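PDB 4IIY: MccF from Escherichia coli, which probably hydrolyses peptide-like bonds as a serine carboxypeptidase of the S66 family, serving as a self-immunity protein against microcin C7. Local coordinates for residues G153-T158 with R240-N245; T248-W253 with F283-L288; R290-V295 with E317-V322. The protein carries 1 engineered substitution. All coordinates share one frame; numbering follows the deposited sequence. Where two conformers were deposited one is given.

Interaction 1 of 3, residues G153-T158 with R240-N245. With 1EI (5'-O-(L-alpha-glutamylsulfamoyl)inosine), chain K.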
loop_
_atom_site.group_PDB
_atom_site.type_symbol
_atom_site.label_atom_id
_atom_site.label_comp_id
_atom_site.label_asym_id
_atom_site.label_seq_id
_atom_site.Cartn_x
_atom_site.Cartn_y
_atom_site.Cartn_z
ATOM N N GLY B 153 1.582 -3.520 15.824
ATOM C CA GLY B 153 2.820 -2.964 16.331
ATOM C C GLY B 153 2.986 -3.147 17.831
ATOM O O GLY B 153 4.073 -3.464 18.320
ATOM N N ILE B 154 1.907 -2.952 18.579
ATOM C CA ILE B 154 1.938 -3.156 20.022
ATOM C C ILE B 154 2.195 -4.625 20.345
ATOM O O ILE B 154 2.999 -4.946 21.225
ATOM C CB ILE B 154 0.647 -2.631 20.689
ATOM C CG1 ILE B 154 0.640 -1.101 20.654
ATOM C CG2 ILE B 154 0.520 -3.150 22.110
ATOM C CD1 ILE B 154 -0.683 -0.467 21.044
ATOM N N TYR B 155 1.542 -5.528 19.629
ATOM C CA TYR B 155 1.803 -6.953 19.821
ATOM C C TYR B 155 3.274 -7.289 19.547
ATOM O O TYR B 155 3.927 -7.999 20.323
ATOM C CB TYR B 155 0.877 -7.792 18.930
ATOM C CG TYR B 155 1.175 -9.271 18.976
ATOM C CD1 TYR B 155 0.841 -10.036 20.081
ATOM C CD2 TYR B 155 1.817 -9.902 17.914
ATOM C CE1 TYR B 155 1.128 -11.394 20.121
ATOM C CE2 TYR B 155 2.102 -11.256 17.944
ATOM C CZ TYR B 155 1.754 -11.996 19.050
ATOM O OH TYR B 155 2.050 -13.346 19.069
ATOM N N ALA B 156 3.801 -6.782 18.440
ATOM C CA ALA B 156 5.190 -7.047 18.065
ATOM C C ALA B 156 6.168 -6.588 19.145
ATOM O O ALA B 156 7.147 -7.283 19.440
ATOM C CB ALA B 156 5.524 -6.394 16.719
ATOM N N LYS B 157 5.905 -5.428 19.741
ATOM C CA LYS B 157 6.814 -4.854 20.730
ATOM C C LYS B 157 6.652 -5.404 22.140
ATOM O O LYS B 157 7.618 -5.405 22.914
ATOM C CB LYS B 157 6.646 -3.337 20.775
ATOM C CG LYS B 157 7.277 -2.608 19.608
ATOM C CD LYS B 157 8.803 -2.676 19.695
ATOM C CE LYS B 157 9.475 -1.924 18.562
ATOM N NZ LYS B 157 10.962 -2.029 18.661
ATOM N N THR B 158 5.451 -5.859 22.494
ATOM C CA THR B 158 5.139 -6.153 23.895
ATOM C C THR B 158 4.582 -7.546 24.143
ATOM O O THR B 158 4.557 -8.000 25.293
ATOM C CB THR B 158 4.113 -5.156 24.495
ATOM O OG1 THR B 158 2.822 -5.389 23.915
ATOM C CG2 THR B 158 4.531 -3.716 24.253
ATOM N N ARG B 240 -1.944 -20.063 15.809
ATOM C CA ARG B 240 -1.967 -18.666 16.228
ATOM C C ARG B 240 -2.472 -17.776 15.100
ATOM O O ARG B 240 -1.965 -17.844 13.988
ATOM C CB ARG B 240 -0.553 -18.225 16.599
ATOM C CG ARG B 240 -0.466 -16.770 17.020
ATOM C CD ARG B 240 0.966 -16.319 17.275
ATOM N NE ARG B 240 1.758 -16.313 16.049
ATOM C CZ ARG B 240 2.796 -15.512 15.828
ATOM N NH1 ARG B 240 3.172 -14.626 16.746
ATOM N NH2 ARG B 240 3.450 -15.592 14.676
ATOM N N VAL B 241 -3.453 -16.927 15.393
ATOM C CA VAL B 241 -3.948 -16.003 14.381
ATOM C C VAL B 241 -3.144 -14.699 14.368
ATOM O O VAL B 241 -2.826 -14.137 15.423
ATOM C CB VAL B 241 -5.457 -15.725 14.543
ATOM C CG1 VAL B 241 -5.765 -14.989 15.835
ATOM C CG2 VAL B 241 -5.989 -14.941 13.344
ATOM N N ILE B 242 -2.803 -14.241 13.168
ATOM C CA ILE B 242 -2.020 -13.020 12.996
ATOM C C ILE B 242 -2.574 -12.271 11.795
ATOM O O ILE B 242 -2.959 -12.887 10.798
ATOM C CB ILE B 242 -0.523 -13.336 12.735
ATOM C CG1 ILE B 242 0.127 -13.976 13.953
ATOM C CG2 ILE B 242 0.256 -12.070 12.375
ATOM C CD1 ILE B 242 0.383 -13.001 15.076
ATOM N N GLY B 243 -2.603 -10.941 11.878
ATOM C CA GLY B 243 -2.946 -10.129 10.719
ATOM C C GLY B 243 -3.777 -8.907 11.044
ATOM O O GLY B 243 -3.489 -8.190 12.000
ATOM N N GLY B 244 -4.805 -8.663 10.238
ATOM C CA GLY B 244 -5.649 -7.484 10.362
ATOM C C GLY B 244 -5.995 -6.942 8.993
ATOM O O GLY B 244 -6.183 -7.705 8.032
ATOM N N ASN B 245 -6.080 -5.620 8.898
ATOM C CA ASN B 245 -6.360 -4.991 7.613
ATOM C C ASN B 245 -5.125 -5.083 6.730
ATOM O O ASN B 245 -4.070 -4.540 7.060
ATOM C CB ASN B 245 -6.783 -3.537 7.822
ATOM C CG ASN B 245 -7.167 -2.845 6.524
ATOM O OD1 ASN B 245 -6.335 -2.191 5.878
ATOM N ND2 ASN B 245 -8.435 -2.962 6.143
HETATM O O6 1EI K . -18.995 9.286 4.742
HETATM C C6 1EI K . -19.106 8.059 4.953
HETATM N N1 1EI K . -20.182 7.367 4.525
HETATM C C2 1EI K . -20.316 6.049 4.747
HETATM N N3 1EI K . -19.404 5.317 5.410
HETATM C C5 1EI K . -18.058 7.327 5.687
HETATM C C4 1EI K . -18.283 5.898 5.888
HETATM N N7 1EI K . -16.879 7.619 6.272
HETATM C C8 1EI K . -16.386 6.474 6.800
HETATM N N9 1EI K . -17.229 5.456 6.564
HETATM C "C1'" 1EI K . -17.041 4.054 6.971
HETATM O "O4'" 1EI K . -16.310 3.946 8.183
HETATM C "C2'" 1EI K . -16.201 3.359 5.919
HETATM O "O2'" 1EI K . -17.046 2.772 4.929
HETATM C "C3'" 1EI K . -15.447 2.316 6.712
HETATM O "O3'" 1EI K . -16.055 1.041 6.521
HETATM C "C4'" 1EI K . -15.604 2.707 8.171
HETATM C "C5'" 1EI K . -14.259 2.840 8.873
HETATM O "O5'" 1EI K . -13.476 3.881 8.281
HETATM S SBF 1EI K . -11.972 3.922 8.580
HETATM O OAE 1EI K . -11.534 5.301 8.552
HETATM O OAF 1EI K . -11.801 3.324 9.877
HETATM N NAQ 1EI K . -11.288 3.061 7.490
HETATM C C 1EI K . -9.987 2.707 7.437
HETATM O O 1EI K . -9.105 2.984 8.242
HETATM C CA 1EI K . -9.589 1.842 6.276
HETATM N N 1EI K . -10.701 1.667 5.357
HETATM C CB 1EI K . -8.375 2.444 5.576
HETATM C CG 1EI K . -7.423 1.356 5.089
HETATM C CD 1EI K . -7.914 0.763 3.788
HETATM O OE1 1EI K . -9.108 0.923 3.463
HETATM O OE2 1EI K . -7.099 0.137 3.088
#
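Tyr155 carries this contact from the helical side, and Arg240 and Ile242 meet it from the strand. Along 153-158, Ile154 packs on Ile134 of helix 131-136 and on Thr162. Tyr155 comes next and points across the gap. Its CG lies anti to the backbone N (chi1 175°), which extends the ring from the helix toward the start of 240-245. The phenol oxygen OH accepts a hydrogen bond from Arg240 NH1 at 2.9 Å. The bond is somewhat bent, with an N-H...O angle of 146°. NH1 meets the tyrosine ring at its edge, and OH lies near the guanidinium plane, so this is no stack; the two planes are 55° apart. Beside the hydroxyl-bearing carbon, Tyr155 CE2 touches Ile242 CD1 at 3.8 Å. The same methyl sits over one face of the Arg240 guanidinium, 3.5 Å above its plane, and so packs against both partners of the hydrogen bond. The stronger polar partner of Arg240 is Asp265, which forms a salt bridge with NH2. The salt bridge probably fixes the turn of the guanidinium and presents NH1 to the tyrosine. Thr158 ends the walk by bonding its OG1 back to Ile154 O at 2.7 Å.

The strand leads on to Asn245, in the pocket of the glutamylsulfamoyl inosine. Asn245 OD1 is 3.7 Å from ligand OE2, and its ND2 bonds Glu270, a predicted charge-relay residue. The contact joins helix 148-158 of the LD-carboxypeptidase N-terminal region to strand 236-245 of the C-terminal region. That strand lies between strands 350-354 and 266-270 in the eight-stranded sheet.

Interaction 2 of 3, residues T248-W253 with F283-L288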
loop_
_atom_site.group_PDB
_atom_site.type_symbol
_atom_site.label_atom_id
_atom_site.label_comp_id
_atom_site.label_asym_id
_atom_site.label_seq_id
_atom_site.Cartn_x
_atom_site.Cartn_y
_atom_site.Cartn_z
ATOM N N THR B 248 -3.430 -1.911 5.319
ATOM C CA THR B 248 -2.734 -1.208 6.395
ATOM C C THR B 248 -1.403 -1.866 6.778
ATOM O O THR B 248 -0.437 -1.179 7.122
ATOM C CB THR B 248 -3.633 -1.081 7.634
ATOM O OG1 THR B 248 -4.812 -0.358 7.279
ATOM C CG2 THR B 248 -2.927 -0.334 8.756
ATOM N N LEU B 249 -1.335 -3.193 6.713
ATOM C CA LEU B 249 -0.100 -3.893 7.045
ATOM C C LEU B 249 1.069 -3.444 6.164
ATOM O O LEU B 249 2.221 -3.496 6.593
ATOM C CB LEU B 249 -0.283 -5.410 6.962
ATOM C CG LEU B 249 -1.157 -6.017 8.064
ATOM C CD1 LEU B 249 -1.434 -7.490 7.768
ATOM C CD2 LEU B 249 -0.544 -5.854 9.455
ATOM N N THR B 250 0.788 -3.016 4.941
ATOM C CA THR B 250 1.855 -2.514 4.086
ATOM C C THR B 250 2.609 -1.330 4.710
ATOM O O THR B 250 3.763 -1.085 4.360
ATOM C CB THR B 250 1.372 -2.114 2.663
ATOM O OG1 THR B 250 0.546 -0.945 2.721
ATOM C CG2 THR B 250 0.629 -3.258 1.981
ATOM N N GLY B 251 1.968 -0.589 5.619
ATOM C CA GLY B 251 2.608 0.562 6.237
ATOM C C GLY B 251 3.576 0.231 7.360
ATOM O O GLY B 251 4.315 1.115 7.800
ATOM N N ILE B 252 3.578 -1.020 7.827
ATOM C CA ILE B 252 4.516 -1.467 8.859
ATOM C C ILE B 252 5.394 -2.621 8.375
ATOM O O ILE B 252 6.310 -3.056 9.086
ATOM C CB ILE B 252 3.800 -1.874 10.171
ATOM C CG1 ILE B 252 2.908 -3.116 9.983
ATOM C CG2 ILE B 252 3.008 -0.699 10.723
ATOM C CD1 ILE B 252 2.307 -3.639 11.287
ATOM N N TRP B 253 5.117 -3.116 7.168
ATOM C CA TRP B 253 5.776 -4.305 6.646
ATOM C C TRP B 253 7.293 -4.111 6.616
ATOM O O TRP B 253 7.783 -3.039 6.267
ATOM C CB TRP B 253 5.242 -4.627 5.240
ATOM C CG TRP B 253 5.386 -6.051 4.853
ATOM C CD1 TRP B 253 6.436 -6.617 4.194
ATOM C CD2 TRP B 253 4.457 -7.105 5.116
ATOM N NE1 TRP B 253 6.209 -7.958 4.014
ATOM C CE2 TRP B 253 5.003 -8.285 4.579
ATOM C CE3 TRP B 253 3.203 -7.161 5.733
ATOM C CZ2 TRP B 253 4.345 -9.513 4.655
ATOM C CZ3 TRP B 253 2.551 -8.383 5.808
ATOM C CH2 TRP B 253 3.125 -9.543 5.273
ATOM N N PHE B 283 -2.514 -9.610 -2.430
ATOM C CA PHE B 283 -2.346 -11.055 -2.312
ATOM C C PHE B 283 -0.977 -11.465 -2.875
ATOM O O PHE B 283 -0.283 -12.308 -2.291
ATOM C CB PHE B 283 -3.455 -11.810 -3.055
ATOM C CG PHE B 283 -4.820 -11.772 -2.392
ATOM C CD1 PHE B 283 -4.985 -11.399 -1.068
ATOM C CD2 PHE B 283 -5.941 -12.142 -3.123
ATOM C CE1 PHE B 283 -6.261 -11.391 -0.490
ATOM C CE2 PHE B 283 -7.202 -12.153 -2.563
ATOM C CZ PHE B 283 -7.364 -11.785 -1.243
ATOM N N SER B 284 -0.571 -10.882 -4.004
ATOM C CA SER B 284 0.756 -11.187 -4.541
ATOM C C SER B 284 1.886 -10.723 -3.613
ATOM O O SER B 284 2.897 -11.405 -3.504
ATOM C CB SER B 284 0.931 -10.657 -5.963
ATOM O OG SER B 284 0.299 -11.553 -6.877
ATOM N N MET B 285 1.706 -9.594 -2.924
ATOM C CA MET B 285 2.680 -9.170 -1.917
ATOM C C MET B 285 2.908 -10.275 -0.887
ATOM O O MET B 285 4.044 -10.629 -0.569
ATOM C CB MET B 285 2.212 -7.880 -1.239
ATOM C CG MET B 285 3.213 -7.257 -0.254
ATOM S SD MET B 285 3.243 -8.005 1.401
ATOM C CE MET B 285 1.623 -7.526 1.988
ATOM N N LEU B 286 1.819 -10.836 -0.375
ATOM C CA LEU B 286 1.924 -11.931 0.594
ATOM C C LEU B 286 2.662 -13.130 -0.005
ATOM O O LEU B 286 3.519 -13.735 0.641
ATOM C CB LEU B 286 0.539 -12.357 1.084
ATOM C CG LEU B 286 -0.246 -11.310 1.873
ATOM C CD1 LEU B 286 -1.686 -11.781 2.067
ATOM C CD2 LEU B 286 0.446 -11.026 3.200
ATOM N N LYS B 287 2.317 -13.474 -1.238
ATOM C CA LYS B 287 2.969 -14.589 -1.903
ATOM C C LYS B 287 4.476 -14.363 -2.003
ATOM O O LYS B 287 5.271 -15.257 -1.678
ATOM C CB LYS B 287 2.371 -14.812 -3.293
ATOM C CG LYS B 287 2.969 -16.019 -4.042
ATOM C CD LYS B 287 2.583 -16.000 -5.515
ATOM C CE LYS B 287 3.224 -17.151 -6.291
ATOM N NZ LYS B 287 2.620 -18.460 -5.941
ATOM N N LEU B 288 4.876 -13.171 -2.448
ATOM C CA LEU B 288 6.299 -12.876 -2.630
ATOM C C LEU B 288 7.040 -12.985 -1.307
ATOM O O LEU B 288 8.227 -13.323 -1.263
ATOM C CB LEU B 288 6.516 -11.482 -3.217
ATOM C CG LEU B 288 5.876 -11.197 -4.574
ATOM C CD1 LEU B 288 6.244 -9.800 -5.042
ATOM C CD2 LEU B 288 6.267 -12.236 -5.621
#
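The sulfur and terminal methyl of Met285 lie over one face of the Trp253 indole, a Met-aromatic contact in a buried interface with no hydrogen bond across it. Met285 SD stands 3.9 Å from the centroid of the six-membered ring of Trp253, 20° off the ring normal. The terminal methyl adds a CH-pi contact: Met285 CE is 4.0 Å from the same centroid and almost straight above it, 7° off the normal. Bends of the methionine chain at chi2 and chi3 fold its end so that both sulfur and methyl reach the ring. SD is nearest CE2, at the bond the two rings share, and CE lies further over the six-membered ring.

Leu286, the next residue of the helix, touches the indole from another direction. Its CD2 approaches Trp253 CH2 at 3.7 Å, and the two side chains cross at about a right angle. The indole N-H is held by Asn289 OD1, just past the helix, which probably fixes the rotation of the ring. Replacing Trp253 by an alanine is likely to leave a gap beside the Met285 thioether and Asn289 OD1 without its indole donor.

The contact ties the turn after helix 246-249 to the end of helix 276-288, at the interface with the second subunit. Ser284 OG bonds Ser124 OG of that subunit, and Thr250 and Met285 both pack on its Thr250. Within this chain, Thr250 CG2 comes to 4.4 Å from Met285 CE.

Interaction 3 of 3, residues R290-V295 with E317-V322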
loop_
_atom_site.group_PDB
_atom_site.type_symbol
_atom_site.label_atom_id
_atom_site.label_comp_id
_atom_site.label_asym_id
_atom_site.label_seq_id
_atom_site.Cartn_x
_atom_site.Cartn_y
_atom_site.Cartn_z
ATOM N N ARG B 290 6.548 -15.124 0.992
ATOM C CA ARG B 290 6.548 -16.525 1.435
ATOM C C ARG B 290 5.515 -16.820 2.509
ATOM O O ARG B 290 5.579 -17.863 3.179
ATOM C CB ARG B 290 7.946 -16.978 1.889
ATOM C CG ARG B 290 9.028 -16.785 0.831
ATOM C CD ARG B 290 10.372 -17.290 1.340
ATOM N NE ARG B 290 11.435 -17.143 0.349
ATOM C CZ ARG B 290 11.746 -18.063 -0.558
ATOM N NH1 ARG B 290 11.072 -19.205 -0.607
ATOM N NH2 ARG B 290 12.733 -17.843 -1.419
ATOM N N VAL B 291 4.547 -15.927 2.677
ATOM C CA VAL B 291 3.524 -16.135 3.679
ATOM C C VAL B 291 2.739 -17.426 3.409
ATOM O O VAL B 291 2.388 -18.157 4.344
ATOM C CB VAL B 291 2.578 -14.925 3.749
ATOM C CG1 VAL B 291 1.409 -15.213 4.674
ATOM C CG2 VAL B 291 3.345 -13.681 4.208
ATOM N N PHE B 292 2.481 -17.718 2.139
ATOM C CA PHE B 292 1.678 -18.886 1.781
ATOM C C PHE B 292 2.476 -20.193 1.874
ATOM O O PHE B 292 1.909 -21.277 1.730
ATOM C CB PHE B 292 1.027 -18.708 0.404
ATOM C CG PHE B 292 0.134 -17.492 0.306
ATOM C CD1 PHE B 292 -0.707 -17.138 1.352
ATOM C CD2 PHE B 292 0.153 -16.691 -0.827
ATOM C CE1 PHE B 292 -1.521 -16.015 1.266
ATOM C CE2 PHE B 292 -0.665 -15.571 -0.917
ATOM C CZ PHE B 292 -1.496 -15.236 0.126
ATOM N N ASP B 293 3.778 -20.092 2.136
ATOM C CA ASP B 293 4.596 -21.267 2.432
ATOM C C ASP B 293 4.550 -21.606 3.918
ATOM O O ASP B 293 4.977 -22.694 4.321
ATOM C CB ASP B 293 6.058 -21.036 2.023
ATOM C CG ASP B 293 6.251 -20.961 0.517
ATOM O OD1 ASP B 293 5.402 -21.491 -0.230
ATOM O OD2 ASP B 293 7.272 -20.377 0.086
ATOM N N LYS B 294 4.052 -20.677 4.727
ATOM C CA LYS B 294 4.058 -20.832 6.175
ATOM C C LYS B 294 2.698 -21.138 6.784
ATOM O O LYS B 294 2.599 -21.978 7.679
ATOM C CB LYS B 294 4.585 -19.564 6.844
ATOM C CG LYS B 294 6.043 -19.233 6.581
ATOM C CD LYS B 294 6.335 -17.848 7.163
ATOM C CE LYS B 294 7.746 -17.359 6.918
ATOM N NZ LYS B 294 7.866 -15.951 7.412
ATOM N N VAL B 295 1.659 -20.428 6.351
ATOM C CA VAL B 295 0.396 -20.463 7.082
ATOM C C VAL B 295 -0.393 -21.747 6.839
ATOM O O VAL B 295 -0.350 -22.321 5.747
ATOM C CB VAL B 295 -0.480 -19.207 6.837
ATOM C CG1 VAL B 295 0.275 -17.950 7.259
ATOM C CG2 VAL B 295 -0.908 -19.100 5.386
ATOM N N GLU B 317 -11.414 -16.070 -5.535
ATOM C CA GLU B 317 -10.966 -16.511 -6.850
ATOM C C GLU B 317 -9.597 -15.917 -7.209
ATOM O O GLU B 317 -8.751 -16.595 -7.802
ATOM C CB GLU B 317 -12.010 -16.181 -7.921
ATOM C CG GLU B 317 -11.623 -16.652 -9.315
ATOM C CD GLU B 317 -12.722 -16.440 -10.341
ATOM O OE1 GLU B 317 -13.874 -16.155 -9.943
ATOM O OE2 GLU B 317 -12.427 -16.556 -11.554
ATOM N N VAL B 318 -9.387 -14.648 -6.862
ATOM C CA VAL B 318 -8.094 -13.999 -7.086
ATOM C C VAL B 318 -7.012 -14.674 -6.234
ATOM O O VAL B 318 -5.925 -14.981 -6.710
ATOM C CB VAL B 318 -8.155 -12.479 -6.787
ATOM C CG1 VAL B 318 -6.817 -11.819 -7.088
ATOM C CG2 VAL B 318 -9.270 -11.823 -7.602
ATOM N N LEU B 319 -7.326 -14.924 -4.969
ATOM C CA LEU B 319 -6.398 -15.625 -4.092
ATOM C C LEU B 319 -6.004 -16.973 -4.686
ATOM O O LEU B 319 -4.836 -17.355 -4.672
ATOM C CB LEU B 319 -7.020 -15.821 -2.709
ATOM C CG LEU B 319 -6.169 -16.573 -1.687
ATOM C CD1 LEU B 319 -4.885 -15.825 -1.378
ATOM C CD2 LEU B 319 -6.974 -16.799 -0.418
ATOM N N THR B 320 -6.979 -17.703 -5.212
ATOM C CA THR B 320 -6.719 -19.017 -5.799
ATOM C C THR B 320 -5.719 -18.919 -6.957
ATOM O O THR B 320 -4.806 -19.737 -7.080
ATOM C CB THR B 320 -8.039 -19.695 -6.228
ATOM O OG1 THR B 320 -8.831 -19.942 -5.059
ATOM C CG2 THR B 320 -7.778 -21.017 -6.943
ATOM N N GLU B 321 -5.874 -17.914 -7.814
ATOM C CA GLU B 321 -4.896 -17.755 -8.891
ATOM C C GLU B 321 -3.507 -17.478 -8.316
ATOM O O GLU B 321 -2.517 -18.083 -8.730
ATOM C CB GLU B 321 -5.271 -16.637 -9.865
ATOM C CG GLU B 321 -4.317 -16.599 -11.053
ATOM C CD GLU B 321 -4.470 -15.383 -11.973
ATOM O OE1 GLU B 321 -5.274 -14.474 -11.681
ATOM O OE2 GLU B 321 -3.750 -15.338 -12.994
ATOM N N VAL B 322 -3.429 -16.549 -7.370
ATOM C CA VAL B 322 -2.146 -16.184 -6.778
ATOM C C VAL B 322 -1.471 -17.384 -6.106
ATOM O O VAL B 322 -0.251 -17.545 -6.175
ATOM C CB VAL B 322 -2.317 -15.007 -5.802
ATOM C CG1 VAL B 322 -1.045 -14.769 -4.983
ATOM C CG2 VAL B 322 -2.723 -13.746 -6.567
#
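Phe292 reaches from the short helical turn 291-294 to Leu319 and Val322 on helix 315-323. Its CG is anti to the carbonyl carbon, beside the backbone N (chi1 -58°), which turns the ring toward the other helix. The far end of the ring does the touching. Phe292 CZ meets Leu319 CD1 at 3.8 Å, and the neighbouring CE2 of Phe292 lies 4.2 Å from Val322 CG1. Both methyls approach obliquely, neither over the face nor at the edge.

The first bond of the Leu319 side chain does not point at 290-295, but its end comes nearer. With CG anti to the backbone N (chi1 179°) and chi2 at 63°, its CD1 branch swings in to the phenyl. The CB bond of Val322 heads toward 290-295, and CG1 makes the touch, its side chain at about a right angle to Phe292. The contact is buried and wholly apolar.

Arg290, with positive phi, is the C-prime residue of the Schellman motif ending helix 276-288, which sets 291-294 off in a new direction. That preceding helix also packs here: Leu286 lies against Phe292, and Phe283 against Leu319. Helices 276-288, 291-294 and 315-323 therefore share one apolar cluster.

Overall arrangement
The three contacts follow one another along the chain. Interactions 1 and 2 have centres about 14 Å apart and touch where Gly243 CA meets Leu249 CD1 at 4.2 Å. Strand 236-245 runs directly into helix 246-249, and at this junction Asn245 and Thr248 belong to the ligand pocket and bond to each other. Interactions 2 and 3 have centres about 12 Å apart. Lys287 NZ probably bonds Val322 O at 3.0 Å, and both contacts touch the second subunit. The side chains of Leu286 and Leu319 are about 11 and 12 Å from that of Glu270; that of Thr250 is about 8 Å from the ligand. Interactions 1 and 3 do not touch: their nearest atoms are about 7 Å apart and their centres about 20 Å.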